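Local atomic coordinates of putative glucoamylase (Bacteroides caccae ATCC 43185, PDB entry 4QT9), a protein that is probably a glycoside hydrolase of the glucoamylase type, built on an alpha/alpha toroid and inferred to release glucose from glucan chains. Residues M401-N404 against L409-K412; A147-Y152 against Q164-L169; H109-H114 against D176-G181; I247-R252 against T256-L261. All coordinates share one frame; numbering follows the deposited sequence.

Overall arrangement
The four contacts sample different parts of one alpha/alpha toroid: paired helices, connecting loops and a small sheet. Contact 1 joins two consecutive helices, its centre about 13 Å from the centre of the chain, and is the most central. Contact 2 pairs an earlier helical hairpin and lies about 18 Å from contact 1 between centres. It falls within the span of chain bounded by contact 3 and touches it where Leu-169 CD2 lies 3.4 Å from Tyr-112 OH. Contact 4, beside a two-stranded sheet, lies about 35 Å from contact 2 between centres, on the opposite side of the chain's centre. How the four are placed relative to the active site is not established.

Contact 1 of 4, residues M401-N404 against L409-K412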
loop_
_atom_site.group_PDB
_atom_site.type_symbol
_atom_site.label_atom_id
_atom_site.label_comp_id
_atom_site.label_asym_id
_atom_site.label_seq_id
_atom_site.Cartn_x
_atom_site.Cartn_y
_atom_site.Cartn_z
HETATM N N MSE A 401 1.158 -7.023 6.186
HETATM C CA MSE A 401 2.530 -7.484 6.396
HETATM C C MSE A 401 2.647 -8.423 7.616
HETATM O O MSE A 401 3.426 -9.392 7.515
HETATM C CB MSE A 401 3.506 -6.328 6.427
HETATM C CG MSE A 401 3.599 -5.668 5.055
HETATM SE SE MSE A 401 4.123 -6.923 3.614
HETATM C CE MSE A 401 5.577 -5.804 2.725
ATOM N N ILE A 402 1.840 -8.202 8.709
ATOM C CA ILE A 402 1.838 -9.116 9.863
ATOM C C ILE A 402 1.340 -10.493 9.363
ATOM O O ILE A 402 1.930 -11.528 9.701
ATOM C CB ILE A 402 1.012 -8.583 11.068
ATOM C CG1 ILE A 402 1.789 -7.497 11.854
ATOM C CG2 ILE A 402 0.626 -9.726 12.015
ATOM C CD1 ILE A 402 0.916 -6.747 12.936
ATOM N N GLU A 403 0.276 -10.495 8.529
ATOM C CA GLU A 403 -0.264 -11.731 7.961
ATOM C C GLU A 403 0.785 -12.437 7.087
ATOM O O GLU A 403 1.020 -13.637 7.274
ATOM C CB GLU A 403 -1.549 -11.487 7.157
ATOM C CG GLU A 403 -2.264 -12.788 6.823
ATOM C CD GLU A 403 -2.673 -13.593 8.047
ATOM O OE1 GLU A 403 -3.289 -13.008 8.967
ATOM O OE2 GLU A 403 -2.325 -14.794 8.112
ATOM N N ASN A 404 1.437 -11.699 6.176
ATOM C CA ASN A 404 2.454 -12.283 5.289
ATOM C C ASN A 404 3.624 -12.837 6.077
ATOM O O ASN A 404 4.145 -13.882 5.708
ATOM C CB ASN A 404 2.946 -11.304 4.216
ATOM C CG ASN A 404 1.990 -11.131 3.070
ATOM O OD1 ASN A 404 1.236 -12.032 2.729
ATOM N ND2 ASN A 404 1.981 -9.956 2.464
ATOM N N LEU A 409 0.006 -15.595 3.604
ATOM C CA LEU A 409 -1.303 -15.688 2.952
ATOM C C LEU A 409 -1.481 -14.752 1.740
ATOM O O LEU A 409 -1.850 -15.245 0.672
ATOM C CB LEU A 409 -2.462 -15.459 3.946
ATOM C CG LEU A 409 -3.874 -15.525 3.331
ATOM C CD1 LEU A 409 -4.222 -16.924 2.854
ATOM C CD2 LEU A 409 -4.917 -14.994 4.291
ATOM N N LEU A 410 -1.252 -13.431 1.886
ATOM C CA LEU A 410 -1.509 -12.538 0.752
ATOM C C LEU A 410 -0.516 -12.765 -0.374
ATOM O O LEU A 410 -0.921 -12.740 -1.547
ATOM C CB LEU A 410 -1.579 -11.061 1.160
ATOM C CG LEU A 410 -2.771 -10.636 2.030
ATOM C CD1 LEU A 410 -4.128 -11.081 1.437
ATOM C CD2 LEU A 410 -2.611 -11.079 3.488
ATOM N N TRP A 411 0.757 -13.095 -0.033
ATOM C CA TRP A 411 1.726 -13.426 -1.072
ATOM C C TRP A 411 1.324 -14.719 -1.814
ATOM O O TRP A 411 1.430 -14.753 -3.032
ATOM C CB TRP A 411 3.124 -13.602 -0.500
ATOM C CG TRP A 411 3.761 -12.394 0.109
ATOM C CD1 TRP A 411 3.656 -11.098 -0.312
ATOM C CD2 TRP A 411 4.781 -12.407 1.114
ATOM N NE1 TRP A 411 4.447 -10.285 0.466
ATOM C CE2 TRP A 411 5.165 -11.066 1.337
ATOM C CE3 TRP A 411 5.378 -13.420 1.881
ATOM C CZ2 TRP A 411 6.137 -10.717 2.277
ATOM C CZ3 TRP A 411 6.371 -13.077 2.778
ATOM C CH2 TRP A 411 6.721 -11.739 2.992
ATOM N N LYS A 412 0.900 -15.781 -1.086
ATOM C CA LYS A 412 0.515 -17.055 -1.725
ATOM C C LYS A 412 -0.629 -16.829 -2.711
ATOM O O LYS A 412 -0.557 -17.299 -3.830
ATOM C CB LYS A 412 0.087 -18.134 -0.694
ATOM C CG LYS A 412 1.094 -18.458 0.409
ATOM C CD LYS A 412 1.861 -19.759 0.196
ATOM C CE LYS A 412 2.319 -20.367 1.507
ATOM N NZ LYS A 412 3.437 -19.615 2.131
#
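Asn-404 and Leu-409 bring the backbones closest, with CA atoms 5.6 Å apart, where helix 392-406 gives way to helix 409-415 after a short connection. The Asn-404 side chain fills the angle between them. Its OD1 accepts a hydrogen bond from Trp-411 N at 3.0 Å, the N-H reaching it from above the carbonyl plane rather than along a lone pair. The amide lies stacked on the indole, the two planes only 14° apart, while Asn-404 CB sits over the six-membered ring, 3.6 Å from its centroid, in a CH-pi contact. With CG anti to the carbonyl carbon (chi1 -64°), Trp-411 lays its ring across this side chain, and Met-401, a selenomethionine, approaches obliquely with SE 4.5 Å from Trp-411 CZ2. Asn-404 ND2 and Trp-411 NE1 donate to the carbonyls of Leu-269 and Phe-268. Replacing Trp-411 by an alanine takes away the indole, which would probably leave the Asn-404 amide without its stacking surface and the Phe-268 carbonyl without this donor. On another flank, Glu-403 CG packs 3.8 Å from Leu-410 CD2, its carboxylate held by Arg-83 and Gln-29. The result is a tight connection between consecutive helices, consistent with the helix-to-helix succession of an alpha/alpha toroid.

Contact 2 of 4, residues A147-Y152 against Q164-L169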
loop_
_atom_site.group_PDB
_atom_site.type_symbol
_atom_site.label_atom_id
_atom_site.label_comp_id
_atom_site.label_asym_id
_atom_site.label_seq_id
_atom_site.Cartn_x
_atom_site.Cartn_y
_atom_site.Cartn_z
ATOM N N ALA A 147 -5.963 -10.903 -5.205
ATOM C CA ALA A 147 -5.806 -11.759 -4.030
ATOM C C ALA A 147 -7.181 -12.379 -3.617
ATOM O O ALA A 147 -7.258 -13.584 -3.379
ATOM C CB ALA A 147 -5.213 -10.957 -2.872
ATOM N N VAL A 148 -8.258 -11.570 -3.572
ATOM C CA VAL A 148 -9.624 -12.052 -3.241
ATOM C C VAL A 148 -10.086 -13.013 -4.342
ATOM O O VAL A 148 -10.702 -14.049 -4.062
ATOM C CB VAL A 148 -10.648 -10.892 -3.028
ATOM C CG1 VAL A 148 -12.084 -11.418 -2.845
ATOM C CG2 VAL A 148 -10.246 -10.017 -1.851
ATOM N N HIS A 149 -9.785 -12.662 -5.594
ATOM C CA HIS A 149 -10.105 -13.503 -6.750
ATOM C C HIS A 149 -9.553 -14.926 -6.542
ATOM O O HIS A 149 -10.290 -15.904 -6.697
ATOM C CB HIS A 149 -9.527 -12.900 -8.041
ATOM C CG HIS A 149 -9.831 -13.774 -9.215
ATOM N ND1 HIS A 149 -8.985 -14.801 -9.581
ATOM C CD2 HIS A 149 -10.957 -13.845 -9.954
ATOM C CE1 HIS A 149 -9.604 -15.446 -10.553
ATOM N NE2 HIS A 149 -10.790 -14.896 -10.826
ATOM N N GLN A 150 -8.271 -15.022 -6.161
ATOM C CA GLN A 150 -7.595 -16.306 -5.938
ATOM C C GLN A 150 -8.115 -17.015 -4.691
ATOM O O GLN A 150 -8.186 -18.243 -4.687
ATOM C CB GLN A 150 -6.074 -16.130 -5.892
ATOM C CG GLN A 150 -5.494 -15.801 -7.286
ATOM C CD GLN A 150 -5.839 -16.816 -8.335
ATOM O OE1 GLN A 150 -6.684 -16.584 -9.201
ATOM N NE2 GLN A 150 -5.222 -17.971 -8.252
ATOM N N TYR A 151 -8.544 -16.260 -3.674
ATOM C CA TYR A 151 -9.105 -16.845 -2.469
ATOM C C TYR A 151 -10.458 -17.519 -2.754
ATOM O O TYR A 151 -10.726 -18.590 -2.218
ATOM C CB TYR A 151 -9.280 -15.751 -1.403
ATOM C CG TYR A 151 -9.578 -16.267 -0.015
ATOM C CD1 TYR A 151 -8.574 -16.829 0.772
ATOM C CD2 TYR A 151 -10.844 -16.122 0.546
ATOM C CE1 TYR A 151 -8.828 -17.253 2.077
ATOM C CE2 TYR A 151 -11.111 -16.539 1.855
ATOM C CZ TYR A 151 -10.097 -17.101 2.618
ATOM O OH TYR A 151 -10.338 -17.542 3.905
ATOM N N TYR A 152 -11.299 -16.893 -3.599
ATOM C CA TYR A 152 -12.646 -17.370 -3.930
ATOM C C TYR A 152 -12.753 -18.207 -5.225
ATOM O O TYR A 152 -13.798 -18.840 -5.440
ATOM C CB TYR A 152 -13.595 -16.173 -4.033
ATOM C CG TYR A 152 -14.008 -15.546 -2.704
ATOM C CD1 TYR A 152 -13.978 -16.281 -1.518
ATOM C CD2 TYR A 152 -14.537 -14.261 -2.655
ATOM C CE1 TYR A 152 -14.432 -15.742 -0.316
ATOM C CE2 TYR A 152 -14.985 -13.706 -1.456
ATOM C CZ TYR A 152 -14.918 -14.446 -0.285
ATOM O OH TYR A 152 -15.338 -13.881 0.899
ATOM N N GLN A 164 -15.687 -14.258 -10.501
ATOM C CA GLN A 164 -15.984 -13.960 -11.904
ATOM C C GLN A 164 -16.251 -12.446 -12.090
ATOM O O GLN A 164 -15.801 -11.865 -13.068
ATOM C CB GLN A 164 -17.181 -14.816 -12.353
ATOM C CG GLN A 164 -17.510 -14.753 -13.816
ATOM C CD GLN A 164 -18.602 -15.726 -14.202
ATOM O OE1 GLN A 164 -19.687 -15.326 -14.630
ATOM N NE2 GLN A 164 -18.331 -17.027 -14.082
ATOM N N ARG A 165 -16.956 -11.809 -11.122
ATOM C CA ARG A 165 -17.257 -10.378 -11.156
ATOM C C ARG A 165 -15.964 -9.562 -10.972
ATOM O O ARG A 165 -15.780 -8.524 -11.620
ATOM C CB ARG A 165 -18.316 -10.038 -10.083
ATOM C CG ARG A 165 -19.708 -10.462 -10.540
ATOM C CD ARG A 165 -20.685 -10.362 -9.424
ATOM N NE ARG A 165 -20.981 -8.978 -9.057
ATOM C CZ ARG A 165 -21.575 -8.623 -7.923
ATOM N NH1 ARG A 165 -21.937 -9.540 -7.041
ATOM N NH2 ARG A 165 -21.835 -7.348 -7.676
ATOM N N ILE A 166 -15.041 -10.062 -10.139
ATOM C CA ILE A 166 -13.757 -9.414 -9.905
ATOM C C ILE A 166 -12.895 -9.486 -11.194
ATOM O O ILE A 166 -12.267 -8.477 -11.582
ATOM C CB ILE A 166 -13.033 -10.040 -8.682
ATOM C CG1 ILE A 166 -13.681 -9.559 -7.369
ATOM C CG2 ILE A 166 -11.529 -9.682 -8.698
ATOM C CD1 ILE A 166 -13.484 -10.456 -6.156
ATOM N N ASP A 167 -12.856 -10.668 -11.836
ATOM C CA ASP A 167 -12.084 -10.843 -13.077
ATOM C C ASP A 167 -12.581 -9.892 -14.164
ATOM O O ASP A 167 -11.766 -9.370 -14.896
ATOM C CB ASP A 167 -12.105 -12.294 -13.576
ATOM C CG ASP A 167 -11.045 -12.569 -14.660
ATOM O OD1 ASP A 167 -9.846 -12.437 -14.369
ATOM O OD2 ASP A 167 -11.423 -12.920 -15.780
ATOM N N ARG A 168 -13.896 -9.626 -14.231
ATOM C CA ARG A 168 -14.448 -8.669 -15.193
ATOM C C ARG A 168 -13.906 -7.243 -14.923
ATOM O O ARG A 168 -13.535 -6.568 -15.883
ATOM C CB ARG A 168 -15.985 -8.671 -15.190
ATOM C CG ARG A 168 -16.559 -7.974 -16.425
ATOM C CD ARG A 168 -18.008 -7.553 -16.252
ATOM N NE ARG A 168 -18.283 -6.258 -16.881
ATOM C CZ ARG A 168 -19.250 -6.036 -17.767
ATOM N NH1 ARG A 168 -20.059 -7.023 -18.141
ATOM N NH2 ARG A 168 -19.421 -4.826 -18.284
ATOM N N LEU A 169 -13.834 -6.800 -13.626
ATOM C CA LEU A 169 -13.317 -5.484 -13.281
ATOM C C LEU A 169 -11.855 -5.376 -13.645
ATOM O O LEU A 169 -11.451 -4.318 -14.105
ATOM C CB LEU A 169 -13.492 -5.159 -11.772
ATOM C CG LEU A 169 -14.954 -5.047 -11.246
ATOM C CD1 LEU A 169 -14.988 -5.085 -9.718
ATOM C CD2 LEU A 169 -15.653 -3.799 -11.769
#
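His-149 can be followed outward from helix 135-152 toward helix 157-172. Its CB rests 3.8 Å from Ile-166 CG2, at the level where the CA atoms of the same two residues are nearest across the pair. From there the ring extends with CG anti to the backbone N (chi1 179°), which carries CD2 and NE2 toward the next residue of the facing helix. CD2 comes 4.1 Å from Asp-167 CB, and NE2 comes slightly closer to the same carbon; ring and carboxylate planes are turned 41° apart. The Asp-167 carboxylate has its salt-bridge partner in Arg-171. On the other side of the imidazole, ND1 donates to Gln-150 OE1 at 2.9 Å, a bond lying in the ring plane and on a carbonyl lone pair, which should restrain the ring's rotation. The two helices form an antiparallel alpha-hairpin, of the kind from which alpha/alpha toroids are assembled, with short-segment axes 9.3 Å apart and their directions at 151°. Beside His-149, Val-148 CG1 meets Ile-166 CD1 at 3.7 Å, the two branched side chains crossing at about a right angle. Val-99 of helix 88-104 packs on Ile-166, while Ile-74 and Leu-78 of helix 67-83 cover Val-148.

Contact 3 of 4, residues H109-H114 against D176-G181; sequences HGAYPH and DWYRKG
His-109 and Trp-177 mark the nearest backbone approach, their CA atoms 7.0 Å apart, between an irregular loop and a short 3-10 turn; no hydrogen bond joins 109-114 to 176-181 directly, though the His-109 backbone bonds to that of Asp-174. The imidazole lies flat over the five-membered ring of the indole in a face-to-face stack, centroids 3.5 Å apart and planes within 5° of parallel. The overlap runs on toward the benzo ring, with His-109 NE2 3.3 Å from Trp-177 CE2. The Trp-177 ring is swung out anti to the backbone N (chi1 172°), which brings its face against the imidazole; His-109 CB joins with a CH-pi contact 4.1 Å from the five-membered ring centroid. A leucine in place of Trp-177 would probably cost His-109 its flat stacking partner and leave the imidazole freer to turn. Next along, Ala-111 CB packs against the phenol end of Tyr-178, 3.6 Å from CZ, while Tyr-178 OH is hydrogen-bonded to the Phe-108 carbonyl. Trp-190, from strand 189-190, meets both stacked rings edge-to-face. The contact joins the loop after helix 88-104 to the one after helix 157-172, with Leu-135 and Thr-138 of helix 135-152 packing on Tyr-178 and Ala-111.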
loop_
_atom_site.group_PDB
_atom_site.type_symbol
_atom_site.label_atom_id
_atom_site.label_comp_id
_atom_site.label_asym_id
_atom_site.label_seq_id
_atom_site.Cartn_x
_atom_site.Cartn_y
_atom_site.Cartn_z
ATOM N N HIS A 109 -11.322 5.097 -18.373
ATOM C CA HIS A 109 -10.687 4.096 -19.254
ATOM C C HIS A 109 -10.383 2.858 -18.398
ATOM O O HIS A 109 -9.275 2.339 -18.411
ATOM C CB HIS A 109 -9.445 4.658 -19.980
ATOM C CG HIS A 109 -9.794 5.555 -21.121
ATOM N ND1 HIS A 109 -10.053 5.052 -22.379
ATOM C CD2 HIS A 109 -9.937 6.898 -21.152
ATOM C CE1 HIS A 109 -10.333 6.098 -23.136
ATOM N NE2 HIS A 109 -10.284 7.229 -22.442
ATOM N N GLY A 110 -11.365 2.467 -17.585
ATOM C CA GLY A 110 -11.254 1.313 -16.702
ATOM C C GLY A 110 -10.497 1.539 -15.407
ATOM O O GLY A 110 -10.583 0.707 -14.503
ATOM N N ALA A 111 -9.728 2.636 -15.307
ATOM C CA ALA A 111 -8.953 2.938 -14.112
ATOM C C ALA A 111 -9.832 3.658 -13.072
ATOM O O ALA A 111 -10.765 4.381 -13.426
ATOM C CB ALA A 111 -7.727 3.787 -14.456
ATOM N N TYR A 112 -9.515 3.479 -11.796
ATOM C CA TYR A 112 -10.295 4.118 -10.743
ATOM C C TYR A 112 -9.641 5.427 -10.288
ATOM O O TYR A 112 -8.415 5.576 -10.372
ATOM C CB TYR A 112 -10.514 3.155 -9.572
ATOM C CG TYR A 112 -11.524 2.072 -9.892
ATOM C CD1 TYR A 112 -12.893 2.339 -9.874
ATOM C CD2 TYR A 112 -11.114 0.791 -10.252
ATOM C CE1 TYR A 112 -13.831 1.342 -10.145
ATOM C CE2 TYR A 112 -12.042 -0.208 -10.553
ATOM C CZ TYR A 112 -13.401 0.075 -10.491
ATOM O OH TYR A 112 -14.329 -0.895 -10.749
ATOM N N PRO A 113 -10.452 6.419 -9.817
ATOM C CA PRO A 113 -9.838 7.668 -9.318
ATOM C C PRO A 113 -9.198 7.455 -7.950
ATOM O O PRO A 113 -9.446 6.417 -7.323
ATOM C CB PRO A 113 -11.039 8.599 -9.168
ATOM C CG PRO A 113 -12.170 7.682 -8.817
ATOM C CD PRO A 113 -11.928 6.447 -9.641
ATOM N N HIS A 114 -8.440 8.450 -7.450
ATOM C CA HIS A 114 -7.884 8.389 -6.086
ATOM C C HIS A 114 -9.010 8.265 -5.040
ATOM O O HIS A 114 -8.960 7.411 -4.159
ATOM C CB HIS A 114 -7.065 9.646 -5.774
ATOM C CG HIS A 114 -6.197 9.529 -4.556
ATOM N ND1 HIS A 114 -4.881 9.898 -4.595
ATOM C CD2 HIS A 114 -6.484 9.073 -3.317
ATOM C CE1 HIS A 114 -4.395 9.654 -3.391
ATOM N NE2 HIS A 114 -5.325 9.158 -2.587
ATOM N N ASP A 176 -3.045 0.097 -21.055
ATOM C CA ASP A 176 -2.427 0.547 -22.291
ATOM C C ASP A 176 -2.841 1.978 -22.642
ATOM O O ASP A 176 -2.033 2.706 -23.207
ATOM C CB ASP A 176 -2.754 -0.425 -23.432
ATOM C CG ASP A 176 -2.073 -0.079 -24.731
ATOM O OD1 ASP A 176 -0.908 -0.501 -24.921
ATOM O OD2 ASP A 176 -2.710 0.603 -25.567
ATOM N N TRP A 177 -4.067 2.384 -22.318
ATOM C CA TRP A 177 -4.504 3.766 -22.562
ATOM C C TRP A 177 -3.554 4.782 -21.901
ATOM O O TRP A 177 -3.284 5.830 -22.470
ATOM C CB TRP A 177 -5.936 3.993 -22.025
ATOM C CG TRP A 177 -6.364 5.428 -22.073
ATOM C CD1 TRP A 177 -6.253 6.346 -21.072
ATOM C CD2 TRP A 177 -6.760 6.154 -23.241
ATOM N NE1 TRP A 177 -6.623 7.591 -21.529
ATOM C CE2 TRP A 177 -6.972 7.494 -22.850
ATOM C CE3 TRP A 177 -7.034 5.784 -24.571
ATOM C CZ2 TRP A 177 -7.430 8.471 -23.739
ATOM C CZ3 TRP A 177 -7.509 6.751 -25.452
ATOM C CH2 TRP A 177 -7.684 8.081 -25.040
ATOM N N TYR A 178 -3.076 4.475 -20.694
ATOM C CA TYR A 178 -2.252 5.349 -19.881
ATOM C C TYR A 178 -0.802 5.452 -20.393
ATOM O O TYR A 178 0.014 6.104 -19.764
ATOM C CB TYR A 178 -2.346 4.909 -18.416
ATOM C CG TYR A 178 -3.686 5.299 -17.802
ATOM C CD1 TYR A 178 -4.843 4.579 -18.089
ATOM C CD2 TYR A 178 -3.798 6.406 -16.962
ATOM C CE1 TYR A 178 -6.089 4.980 -17.597
ATOM C CE2 TYR A 178 -5.034 6.801 -16.448
ATOM C CZ TYR A 178 -6.185 6.104 -16.801
ATOM O OH TYR A 178 -7.416 6.471 -16.304
ATOM N N ARG A 179 -0.509 4.901 -21.593
ATOM C CA ARG A 179 0.770 5.068 -22.258
ATOM C C ARG A 179 0.720 6.355 -23.089
ATOM O O ARG A 179 1.695 6.662 -23.781
ATOM C CB ARG A 179 1.096 3.876 -23.174
ATOM C CG ARG A 179 1.351 2.536 -22.497
ATOM C CD ARG A 179 1.393 1.450 -23.563
ATOM N NE ARG A 179 2.508 1.627 -24.503
ATOM C CZ ARG A 179 2.586 1.049 -25.694
ATOM N NH1 ARG A 179 1.605 0.271 -26.125
ATOM N NH2 ARG A 179 3.644 1.256 -26.472
ATOM N N LYS A 180 -0.452 7.063 -23.091
ATOM C CA LYS A 180 -0.678 8.339 -23.799
ATOM C C LYS A 180 -0.321 8.200 -25.297
ATOM O O LYS A 180 0.669 8.761 -25.763
ATOM C CB LYS A 180 0.130 9.473 -23.118
ATOM C CG LYS A 180 -0.096 10.870 -23.686
ATOM C CD LYS A 180 0.772 11.905 -22.959
ATOM C CE LYS A 180 0.785 13.206 -23.711
ATOM N NZ LYS A 180 1.507 14.256 -22.958
ATOM N N GLY A 181 -1.102 7.406 -26.017
ATOM C CA GLY A 181 -0.888 7.179 -27.445
ATOM C C GLY A 181 0.316 6.326 -27.825
ATOM O O GLY A 181 0.887 6.531 -28.897
#

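Contact 4 of 4, residues I247-R252 against T256-L261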
loop_
_atom_site.group_PDB
_atom_site.type_symbol
_atom_site.label_atom_id
_atom_site.label_comp_id
_atom_site.label_asym_id
_atom_site.label_seq_id
_atom_site.Cartn_x
_atom_site.Cartn_y
_atom_site.Cartn_z
ATOM N N ILE A 247 24.961 1.996 4.792
ATOM C CA ILE A 247 24.256 0.837 4.234
ATOM C C ILE A 247 24.155 0.994 2.728
ATOM O O ILE A 247 23.861 2.074 2.227
ATOM C CB ILE A 247 22.866 0.638 4.918
ATOM C CG1 ILE A 247 23.040 0.385 6.430
ATOM C CG2 ILE A 247 22.057 -0.518 4.266
ATOM C CD1 ILE A 247 21.954 0.854 7.299
ATOM N N GLU A 248 24.416 -0.091 2.014
ATOM C CA GLU A 248 24.419 -0.107 0.562
ATOM C C GLU A 248 23.005 -0.262 -0.019
ATOM O O GLU A 248 22.297 -1.230 0.278
ATOM C CB GLU A 248 25.362 -1.234 0.082
ATOM C CG GLU A 248 25.410 -1.464 -1.419
ATOM C CD GLU A 248 26.159 -0.423 -2.225
ATOM O OE1 GLU A 248 27.393 -0.293 -2.041
ATOM O OE2 GLU A 248 25.515 0.239 -3.071
ATOM N N LEU A 249 22.606 0.701 -0.869
ATOM C CA LEU A 249 21.350 0.636 -1.640
ATOM C C LEU A 249 21.717 0.472 -3.137
ATOM O O LEU A 249 22.674 1.096 -3.617
ATOM C CB LEU A 249 20.444 1.846 -1.395
ATOM C CG LEU A 249 19.967 2.083 0.054
ATOM C CD1 LEU A 249 19.238 3.379 0.146
ATOM C CD2 LEU A 249 19.041 0.953 0.559
ATOM N N HIS A 250 21.011 -0.420 -3.841
ATOM C CA HIS A 250 21.323 -0.746 -5.242
ATOM C C HIS A 250 20.623 0.161 -6.265
ATOM O O HIS A 250 21.172 0.412 -7.339
ATOM C CB HIS A 250 20.921 -2.208 -5.520
ATOM C CG HIS A 250 21.308 -2.701 -6.872
ATOM N ND1 HIS A 250 22.628 -2.883 -7.226
ATOM C CD2 HIS A 250 20.521 -3.032 -7.923
ATOM C CE1 HIS A 250 22.608 -3.312 -8.479
ATOM N NE2 HIS A 250 21.360 -3.410 -8.941
ATOM N N LEU A 251 19.423 0.642 -5.929
ATOM C CA LEU A 251 18.599 1.397 -6.865
ATOM C C LEU A 251 18.703 2.903 -6.737
ATOM O O LEU A 251 19.082 3.416 -5.683
ATOM C CB LEU A 251 17.105 0.997 -6.680
ATOM C CG LEU A 251 16.781 -0.494 -6.765
ATOM C CD1 LEU A 251 15.342 -0.747 -6.463
ATOM C CD2 LEU A 251 17.163 -1.084 -8.151
ATOM N N ARG A 252 18.287 3.603 -7.818
ATOM C CA ARG A 252 18.122 5.044 -7.869
ATOM C C ARG A 252 16.719 5.356 -7.319
ATOM O O ARG A 252 15.731 4.960 -7.929
ATOM C CB ARG A 252 18.271 5.562 -9.317
ATOM C CG ARG A 252 17.854 7.035 -9.450
ATOM C CD ARG A 252 17.496 7.441 -10.866
ATOM N NE ARG A 252 16.388 6.674 -11.445
ATOM C CZ ARG A 252 16.069 6.709 -12.734
ATOM N NH1 ARG A 252 16.748 7.482 -13.572
ATOM N NH2 ARG A 252 15.065 5.972 -13.197
ATOM N N THR A 256 15.681 11.426 -4.136
ATOM C CA THR A 256 16.173 11.176 -2.784
ATOM C C THR A 256 17.264 10.088 -2.762
ATOM O O THR A 256 17.392 9.320 -3.726
ATOM C CB THR A 256 14.991 10.812 -1.855
ATOM O OG1 THR A 256 15.482 10.606 -0.532
ATOM C CG2 THR A 256 14.189 9.593 -2.328
ATOM N N GLU A 257 18.086 10.053 -1.675
ATOM C CA GLU A 257 19.093 9.005 -1.499
ATOM C C GLU A 257 18.402 7.743 -0.938
ATOM O O GLU A 257 18.888 6.638 -1.137
ATOM C CB GLU A 257 20.242 9.459 -0.560
ATOM C CG GLU A 257 21.328 10.327 -1.168
ATOM C CD GLU A 257 22.671 10.277 -0.436
ATOM O OE1 GLU A 257 22.889 11.075 0.511
ATOM O OE2 GLU A 257 23.452 9.340 -0.733
ATOM N N ALA A 258 17.292 7.920 -0.202
ATOM C CA ALA A 258 16.513 6.838 0.436
ATOM C C ALA A 258 15.098 7.335 0.733
ATOM O O ALA A 258 14.896 8.259 1.522
ATOM C CB ALA A 258 17.204 6.360 1.716
ATOM N N GLY A 259 14.122 6.748 0.082
ATOM C CA GLY A 259 12.749 7.211 0.237
ATOM C C GLY A 259 12.081 6.886 1.562
ATOM O O GLY A 259 12.642 6.167 2.409
ATOM N N PRO A 260 10.829 7.377 1.719
ATOM C CA PRO A 260 10.032 7.019 2.913
ATOM C C PRO A 260 9.808 5.504 2.901
ATOM O O PRO A 260 9.750 4.886 1.816
ATOM C CB PRO A 260 8.744 7.824 2.741
ATOM C CG PRO A 260 8.648 8.092 1.303
ATOM C CD PRO A 260 10.050 8.219 0.792
ATOM N N LEU A 261 9.739 4.898 4.095
ATOM C CA LEU A 261 9.695 3.444 4.207
ATOM C C LEU A 261 8.500 2.770 3.478
ATOM O O LEU A 261 8.669 1.626 3.055
ATOM C CB LEU A 261 9.792 2.989 5.678
ATOM C CG LEU A 261 10.407 1.589 5.915
ATOM C CD1 LEU A 261 11.476 1.241 4.904
ATOM C CD2 LEU A 261 10.923 1.448 7.320
#
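Leu-249 meets the loop at Ala-258 by a single methyl branch, a small example of how a strand side chain can touch the segment that follows it. Its CB points from strand 247-251 toward the loop; chi1 of -60° sets CG anti to the carbonyl carbon, and chi2 of 173° extends CD1 away from the backbone toward the loop. That methyl lies 3.9 Å from Ala-258 CB, an apolar contact between one carbon from each side. It also comes 3.5 Å from Glu-257 O, a van der Waals approach to a carbonyl whose hydrogen-bond donor is His-242 NE2 in the partner strand. The Ala-258 methyl is directed to one side rather than straight at the strand, and the backbones stay well apart, with the CA atoms of Leu-249 and Ala-258 separated by 8.1 Å. The loop gains shape from within: Thr-256 OG1 accepts from Ala-258 N at 3.3 Å, with an N-H...O angle of 152°, in an ST turn that carries the contacting residues. Leu-249 also packs on Val-244 of strand 239-244 and on Glu-287 of helix 284-301, whose carboxylate takes the N-H of His-250. Strands 239-244 and 247-251 form a two-stranded antiparallel beta-hairpin, and the arrangement is that of a hairpin whose outgoing chain folds back over its second strand, touching it through Leu-249 and bonded to the first strand through His-242.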